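Local coordinates for methyltransferase (Pectobacterium atrosepticum SCRI1043, PDB 2P7I), which probably transfers a methyl group from S-adenosylmethionine to a substrate that has not been identified, at residues I91-F95 / E96-L100; L109-V112 / L113-I116; A167-H171 / G172-T176. All blocks are in the same frame, centred on the assembly; numbering follows the deposited sequence. Where two conformers were deposited one is given.

Contact 1 (I91-F95 / E96-L100); sequences IHSRF and EDAQL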
loop_
_atom_site.group_PDB
_atom_site.type_symbol
_atom_site.label_atom_id
_atom_site.label_comp_id
_atom_site.label_asym_id
_atom_site.label_seq_id
_atom_site.Cartn_x
_atom_site.Cartn_y
_atom_site.Cartn_z
ATOM N N ILE B 91 13.119 -9.099 38.286
ATOM C CA ILE B 91 11.951 -9.711 38.914
ATOM C C ILE B 91 11.706 -11.035 38.207
ATOM O O ILE B 91 11.382 -11.085 37.026
ATOM C CB ILE B 91 10.728 -8.785 38.837
ATOM C CG1 ILE B 91 10.942 -7.600 39.784
ATOM C CG2 ILE B 91 9.479 -9.515 39.228
ATOM C CD1 ILE B 91 10.101 -6.482 39.485
ATOM N N HIS B 92 11.931 -12.121 38.923
ATOM C CA HIS B 92 11.782 -13.437 38.351
ATOM C C HIS B 92 10.347 -13.841 38.623
ATOM O O HIS B 92 10.006 -14.201 39.745
ATOM C CB HIS B 92 12.775 -14.409 39.004
ATOM C CG HIS B 92 12.606 -15.826 38.564
ATOM N ND1 HIS B 92 12.865 -16.898 39.394
ATOM C CD2 HIS B 92 12.189 -16.352 37.389
ATOM C CE1 HIS B 92 12.620 -18.022 38.742
ATOM N NE2 HIS B 92 12.200 -17.717 37.526
ATOM N N SER B 93 9.485 -13.731 37.617
ATOM C CA SER B 93 8.078 -14.035 37.797
ATOM C C SER B 93 7.431 -14.239 36.462
ATOM O O SER B 93 7.927 -13.740 35.456
ATOM C CB SER B 93 7.376 -12.869 38.496
ATOM O OG SER B 93 5.999 -13.159 38.717
ATOM N N ARG B 94 6.308 -14.953 36.456
ATOM C CA ARG B 94 5.394 -14.920 35.330
ATOM C C ARG B 94 4.576 -13.646 35.457
ATOM O O ARG B 94 4.349 -13.144 36.560
ATOM C CB ARG B 94 4.466 -16.124 35.334
ATOM C CG ARG B 94 5.202 -17.451 35.314
ATOM C CD ARG B 94 4.215 -18.581 35.240
ATOM N NE ARG B 94 3.322 -18.382 34.104
ATOM C CZ ARG B 94 3.466 -18.922 32.888
ATOM N NH1 ARG B 94 4.470 -19.759 32.611
ATOM N NH2 ARG B 94 2.571 -18.646 31.938
ATOM N N PHE B 95 4.116 -13.120 34.333
ATOM C CA PHE B 95 3.484 -11.822 34.345
ATOM C C PHE B 95 2.234 -11.790 35.223
ATOM O O PHE B 95 1.967 -10.804 35.909
ATOM C CB PHE B 95 3.140 -11.381 32.921
ATOM C CG PHE B 95 4.339 -11.277 31.987
ATOM C CD1 PHE B 95 5.485 -10.603 32.353
ATOM C CD2 PHE B 95 4.294 -11.822 30.723
ATOM C CE1 PHE B 95 6.577 -10.498 31.470
ATOM C CE2 PHE B 95 5.359 -11.708 29.850
ATOM C CZ PHE B 95 6.503 -11.054 30.225
ATOM N N GLU B 96 1.471 -12.874 35.213
ATOM C CA GLU B 96 0.201 -12.896 35.931
ATOM C C GLU B 96 0.382 -12.852 37.445
ATOM O O GLU B 96 -0.529 -12.407 38.140
ATOM C CB GLU B 96 -0.645 -14.103 35.525
ATOM C CG GLU B 96 0.090 -15.435 35.621
ATOM C CD GLU B 96 0.770 -15.853 34.316
ATOM O OE1 GLU B 96 1.400 -15.009 33.625
ATOM O OE2 GLU B 96 0.671 -17.047 33.980
ATOM N N ASP B 97 1.546 -13.285 37.937
ATOM C CA ASP B 97 1.860 -13.294 39.383
ATOM C C ASP B 97 2.695 -12.107 39.843
ATOM O O ASP B 97 2.925 -11.946 41.034
ATOM C CB ASP B 97 2.678 -14.540 39.773
ATOM C CG ASP B 97 2.093 -15.834 39.250
ATOM O OD1 ASP B 97 0.850 -15.999 39.272
ATOM O OD2 ASP B 97 2.894 -16.696 38.823
ATOM N N ALA B 98 3.195 -11.314 38.911
ATOM C CA ALA B 98 4.182 -10.297 39.211
ATOM C C ALA B 98 3.586 -9.174 40.055
ATOM O O ALA B 98 2.534 -8.605 39.740
ATOM C CB ALA B 98 4.782 -9.740 37.914
ATOM N N GLN B 99 4.275 -8.867 41.144
ATOM C CA GLN B 99 3.891 -7.785 42.023
ATOM C C GLN B 99 4.993 -6.755 41.918
ATOM O O GLN B 99 6.089 -6.971 42.413
ATOM C CB GLN B 99 3.781 -8.299 43.455
ATOM C CG GLN B 99 2.734 -9.385 43.630
ATOM C CD GLN B 99 1.336 -8.818 43.831
ATOM O OE1 GLN B 99 0.960 -8.472 44.957
ATOM N NE2 GLN B 99 0.554 -8.726 42.744
ATOM N N LEU B 100 4.719 -5.639 41.260
ATOM C CA LEU B 100 5.761 -4.654 41.031
ATOM C C LEU B 100 5.657 -3.551 42.067
ATOM O O LEU B 100 4.562 -3.184 42.476
ATOM C CB LEU B 100 5.670 -4.084 39.609
ATOM C CG LEU B 100 5.739 -5.176 38.540
ATOM C CD1 LEU B 100 5.800 -4.568 37.128
ATOM C CD2 LEU B 100 6.905 -6.101 38.816
HETATM O O HOH W 1 5.399 -16.476 38.680
#
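R94 and E96 run side by side from the turn that follows strand 88-92, and their charged ends form a salt bridge. R94 bends at its third torsion (chi3 54°) and offers the side of its guanidinium: NE lies 3.0 Å from E96 OE2, and NH2 reaches the same oxygen at 3.2 Å. OE2 sits near the guanidinium plane, whereas the two flat groups stand 81° apart; NE meets the oxygen from above the carboxylate plane and NH2 on its syn side.

The backbone bonds belong to the turn. D97 N donates to R94 O at 3.1 Å and A98 N to F95 O at 3.3 Å. S93 OG, anti to its own backbone nitrogen (chi1 -178°), also donates to R94 O at 2.7 Å, from the face of that carbonyl opposite D97 N. A short polar side chain suits this place, since its hydroxyl can reach the carbonyl of the following residue. A water joins R94 N to D97 OD2.

Apolar contact is confined to the far end, where I91 CD1 presses on L100 CD2 at 3.3 Å, tighter than usual. I91, on the sheet, and L100, returning from the loop, both pack on V70 of strand 67-71, as does F95. At the exposed end, one carboxylate oxygen of E96 takes two N-H bonds from the side of the R94 guanidinium, which probably fixes the rotation of both groups.

Contact 2 (L109-V112 / L113-I116); sequences LTHV and LEHI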
loop_
_atom_site.group_PDB
_atom_site.type_symbol
_atom_site.label_atom_id
_atom_site.label_comp_id
_atom_site.label_asym_id
_atom_site.label_seq_id
_atom_site.Cartn_x
_atom_site.Cartn_y
_atom_site.Cartn_z
ATOM N N LEU B 109 7.228 -4.009 25.587
ATOM C CA LEU B 109 6.754 -5.381 25.329
ATOM C C LEU B 109 6.986 -5.737 23.862
ATOM O O LEU B 109 6.128 -5.510 22.989
ATOM C CB LEU B 109 5.284 -5.549 25.742
ATOM C CG LEU B 109 4.715 -6.959 25.848
ATOM C CD1 LEU B 109 5.270 -7.803 27.042
ATOM C CD2 LEU B 109 3.157 -6.897 25.867
ATOM N N THR B 110 8.203 -6.203 23.586
ATOM C CA THR B 110 8.630 -6.460 22.207
ATOM C C THR B 110 8.800 -7.932 21.980
ATOM O O THR B 110 9.572 -8.591 22.689
ATOM C CB THR B 110 9.945 -5.732 21.797
ATOM O OG1 THR B 110 11.007 -6.009 22.728
ATOM C CG2 THR B 110 9.705 -4.246 21.715
ATOM N N HIS B 111 8.061 -8.432 20.992
ATOM C CA HIS B 111 8.061 -9.843 20.641
ATOM C C HIS B 111 7.820 -10.762 21.818
ATOM O O HIS B 111 8.471 -11.787 21.986
ATOM C CB HIS B 111 9.362 -10.203 19.913
ATOM C CG HIS B 111 9.473 -9.563 18.563
ATOM N ND1 HIS B 111 10.120 -10.162 17.510
ATOM C CD2 HIS B 111 8.930 -8.427 18.065
ATOM C CE1 HIS B 111 10.035 -9.387 16.441
ATOM N NE2 HIS B 111 9.299 -8.336 16.744
ATOM N N VAL B 112 6.833 -10.406 22.621
ATOM C CA VAL B 112 6.408 -11.219 23.750
ATOM C C VAL B 112 4.889 -11.537 23.669
ATOM O O VAL B 112 4.490 -12.665 23.978
ATOM C CB VAL B 112 6.692 -10.478 25.089
ATOM C CG1 VAL B 112 6.024 -11.185 26.280
ATOM C CG2 VAL B 112 8.206 -10.240 25.293
ATOM N N LEU B 113 4.052 -10.566 23.249
ATOM C CA LEU B 113 2.570 -10.737 23.310
ATOM C C LEU B 113 2.044 -11.964 22.534
ATOM O O LEU B 113 1.065 -12.617 22.948
ATOM C CB LEU B 113 1.829 -9.469 22.874
ATOM C CG LEU B 113 0.334 -9.479 23.169
ATOM C CD1 LEU B 113 0.073 -9.406 24.676
ATOM C CD2 LEU B 113 -0.367 -8.353 22.350
ATOM N N GLU B 114 2.763 -12.336 21.469
ATOM C CA GLU B 114 2.404 -13.459 20.589
ATOM C C GLU B 114 2.619 -14.816 21.248
ATOM O O GLU B 114 2.127 -15.838 20.778
ATOM C CB GLU B 114 3.162 -13.326 19.240
ATOM C CG GLU B 114 4.679 -13.441 19.278
ATOM C CD GLU B 114 5.417 -12.145 19.623
ATOM O OE1 GLU B 114 4.798 -11.148 20.117
ATOM O OE2 GLU B 114 6.635 -12.134 19.342
ATOM N N HIS B 115 3.360 -14.802 22.345
ATOM C CA HIS B 115 3.612 -15.983 23.152
ATOM C C HIS B 115 2.597 -16.176 24.286
ATOM O O HIS B 115 2.645 -17.188 24.983
ATOM C CB HIS B 115 4.978 -15.878 23.801
ATOM C CG HIS B 115 6.130 -16.085 22.870
ATOM N ND1 HIS B 115 6.706 -15.068 22.142
ATOM C CD2 HIS B 115 6.873 -17.185 22.622
ATOM C CE1 HIS B 115 7.726 -15.548 21.443
ATOM N NE2 HIS B 115 7.850 -16.830 21.721
ATOM N N ILE B 116 1.680 -15.240 24.474
ATOM C CA ILE B 116 0.774 -15.250 25.636
ATOM C C ILE B 116 -0.584 -15.872 25.310
ATOM O O ILE B 116 -1.254 -15.453 24.348
ATOM C CB ILE B 116 0.588 -13.782 26.149
ATOM C CG1 ILE B 116 1.953 -13.184 26.486
ATOM C CG2 ILE B 116 -0.338 -13.704 27.416
ATOM C CD1 ILE B 116 2.624 -13.932 27.606
HETATM O O HOH W 2 4.988 -8.090 22.225
#
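E114 folds its carboxylate back over the H111 backbone, and this is the tight part of the contact. Its CG lies between the backbone nitrogen and carbonyl carbon (chi1 65°) and the chain bends again at chi2, which brings OE2 to 3.0 Å from H111 CA and 3.4 Å from H111 CB. The carboxylate and the imidazole stand 76° apart. The H111 ring turns elsewhere for its polar partner, its NE2 bonding to S239 OG.

H115 N donates to V112 O at 2.9 Å, closing the 3-10 turn of 113-115. The edge of the H115 ring faces that same carbonyl oxygen, yet H115 ND1 is buried without a polar partner. This is the loop leaving the carboxyl end of strand 104-110, the fourth strand in the order 3-2-1-4-5-7-6 of the class I methyltransferase fold, a Rossmann-like sheet the carboxyl ends of whose strands generally border the cofactor pocket. A Tris molecule, probably from the crystallisation liquor, lies beside V112 and makes a weak hydrogen bond to H111 O.

Packing is looser between the leucines: the side chains of L109 and L113 cross at about a right angle, with CD2 of L109 4.2 Å from CD1 of L113, and their branched ends suit the apolar surface of L123 on helix 119-130. A water joins the two backbones, donating to L109 O at 2.9 Å and accepting from L113 N at 2.8 Å.

Contact 3 (A167-H171 / G172-T176); sequences AEFAH and GHRCT
R174 lays its guanidinium flat on the ring of F169, just where helix 166-171 gives way to the loop. From CB the chain bends at its second torsion (chi2 -62°), which turns it back toward the helix. CD is the first atom to arrive, 3.9 Å from F169 CE2, and NE follows, near CE2 and CZ, as the group passes over the face. CZ then lies 3.5 Å from F169 CZ, with the two planes only 8° apart, a stacked cation-pi pair. At the tip the nitrogens do different work. NH1 sits over the ring and donates to F169 O at 3.1 Å, in the carbonyl plane and on a lone pair, and also to H173 O at 2.8 Å; NH2 makes a weak bond to a water that donates to F169 O. An arginine suits this place because one flat group can cover the ring and still use its in-plane N-H bonds on one carbonyl of the last helical turn and one of the loop beyond it.

The helix stops in a Schellman motif. G172 N donates to F169 O, and H173 N to E168 O at 3.0 Å. With positive phi (113°) the G172 position leaves no room beside H171 O for a CB, which glycine lacks.

On the other flank, H173 CB rests on E168 O at 3.4 Å, and a water links H173 ND1 with T176 OG1 and, weakly, with E168 OE1. T176 OG1 also bonds to A163 O. The turn is tied to helix 147-154 through the salt bridge of E168 OE2 with R149, and to the loop after strand 104-110, where the H115 ring meets H173 edge-to-face and R174 shares a backbone bond with E114.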
loop_
_atom_site.group_PDB
_atom_site.type_symbol
_atom_site.label_atom_id
_atom_site.label_comp_id
_atom_site.label_asym_id
_atom_site.label_seq_id
_atom_site.Cartn_x
_atom_site.Cartn_y
_atom_site.Cartn_z
ATOM N N ALA B 167 6.746 -24.662 13.312
ATOM C CA ALA B 167 7.953 -24.166 13.969
ATOM C C ALA B 167 7.613 -23.029 14.949
ATOM O O ALA B 167 8.088 -23.021 16.103
ATOM C CB ALA B 167 8.999 -23.687 12.945
ATOM N N GLU B 168 6.766 -22.110 14.496
ATOM C CA GLU B 168 6.363 -20.969 15.304
ATOM C C GLU B 168 5.657 -21.430 16.547
ATOM O O GLU B 168 5.968 -20.985 17.669
ATOM C CB GLU B 168 5.461 -20.039 14.502
ATOM C CG GLU B 168 6.263 -19.247 13.536
ATOM C CD GLU B 168 5.444 -18.611 12.430
ATOM O OE1 GLU B 168 4.197 -18.782 12.366
ATOM O OE2 GLU B 168 6.097 -17.971 11.593
ATOM N N PHE B 169 4.731 -22.348 16.377
ATOM C CA PHE B 169 4.016 -22.822 17.545
ATOM C C PHE B 169 4.971 -23.474 18.550
ATOM O O PHE B 169 4.830 -23.302 19.778
ATOM C CB PHE B 169 2.942 -23.802 17.155
ATOM C CG PHE B 169 2.104 -24.231 18.309
ATOM C CD1 PHE B 169 2.499 -25.270 19.103
ATOM C CD2 PHE B 169 0.916 -23.583 18.598
ATOM C CE1 PHE B 169 1.724 -25.675 20.168
ATOM C CE2 PHE B 169 0.133 -23.974 19.659
ATOM C CZ PHE B 169 0.536 -25.022 20.447
ATOM N N ALA B 170 5.944 -24.196 18.014
ATOM C CA ALA B 170 6.937 -24.895 18.824
ATOM C C ALA B 170 7.744 -23.902 19.624
ATOM O O ALA B 170 8.121 -24.155 20.750
ATOM C CB ALA B 170 7.885 -25.729 17.919
ATOM N N HIS B 171 8.018 -22.753 19.030
ATOM C CA HIS B 171 8.794 -21.709 19.680
ATOM C C HIS B 171 7.958 -20.919 20.701
ATOM O O HIS B 171 8.505 -20.086 21.423
ATOM C CB HIS B 171 9.352 -20.813 18.586
ATOM C CG HIS B 171 10.104 -19.619 19.076
ATOM N ND1 HIS B 171 11.396 -19.693 19.549
ATOM C CD2 HIS B 171 9.767 -18.306 19.100
ATOM C CE1 HIS B 171 11.812 -18.481 19.875
ATOM N NE2 HIS B 171 10.842 -17.621 19.613
ATOM N N GLY B 172 6.643 -21.168 20.725
ATOM C CA GLY B 172 5.726 -20.615 21.724
ATOM C C GLY B 172 4.712 -19.617 21.195
ATOM O O GLY B 172 3.918 -19.085 21.952
ATOM N N HIS B 173 4.720 -19.351 19.900
ATOM C CA HIS B 173 3.732 -18.434 19.334
ATOM C C HIS B 173 2.323 -18.980 19.445
ATOM O O HIS B 173 2.080 -20.129 19.118
ATOM C CB HIS B 173 4.043 -18.238 17.861
ATOM C CG HIS B 173 5.232 -17.381 17.628
ATOM N ND1 HIS B 173 5.447 -16.711 16.453
ATOM C CD2 HIS B 173 6.281 -17.084 18.430
ATOM C CE1 HIS B 173 6.582 -16.039 16.531
ATOM N NE2 HIS B 173 7.109 -16.256 17.722
ATOM N N ARG B 174 1.375 -18.136 19.839
ATOM C CA ARG B 174 -0.036 -18.515 19.878
ATOM C C ARG B 174 -0.860 -17.676 18.897
ATOM O O ARG B 174 -2.055 -17.905 18.747
ATOM C CB ARG B 174 -0.576 -18.396 21.298
ATOM C CG ARG B 174 0.112 -19.355 22.313
ATOM C CD ARG B 174 -0.129 -20.803 21.904
ATOM N NE ARG B 174 0.622 -21.814 22.674
ATOM C CZ ARG B 174 1.782 -22.371 22.308
ATOM N NH1 ARG B 174 2.418 -22.038 21.178
ATOM N NH2 ARG B 174 2.324 -23.288 23.106
ATOM N N CYS B 175 -0.212 -16.723 18.234
ATOM C CA CYS B 175 -0.880 -15.775 17.334
ATOM C C CYS B 175 0.171 -15.215 16.392
ATOM O O CYS B 175 1.366 -15.169 16.749
ATOM C CB CYS B 175 -1.494 -14.662 18.181
ATOM S SG CYS B 175 -2.446 -13.352 17.315
ATOM N N THR B 176 -0.275 -14.708 15.259
ATOM C CA THR B 176 0.587 -13.959 14.403
ATOM C C THR B 176 -0.209 -12.714 14.150
ATOM O O THR B 176 -1.169 -12.735 13.351
ATOM C CB THR B 176 0.859 -14.678 13.097
ATOM O OG1 THR B 176 1.370 -16.005 13.368
ATOM C CG2 THR B 176 1.978 -13.938 12.280
HETATM O O HOH W 3 3.523 -17.000 14.484
HETATM O O HOH W 4 5.335 -24.291 22.187
#

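Overall arrangement
Contact 2 lies nearest the middle of the chain, about 7 Å from its centre, and is partly buried; contacts 1 and 3 are surface turns, about 19 and 15 Å out. Contacts 1 and 2 both start at the ends of strands of one sheet and run into the loops beyond, and they touch through apolar packing, F95 CE2 lying 3.7 Å from V112 CG1. Contacts 2 and 3 meet by polar and aromatic groups instead, including a probable hydrogen bond between E114 O and R174 N at 2.6 Å. Charge is handled differently: an arginine-glutamate bridge in contact 1, a carboxylate turned against the backbone in contact 2, a guanidinium stacked on phenylalanine in contact 3.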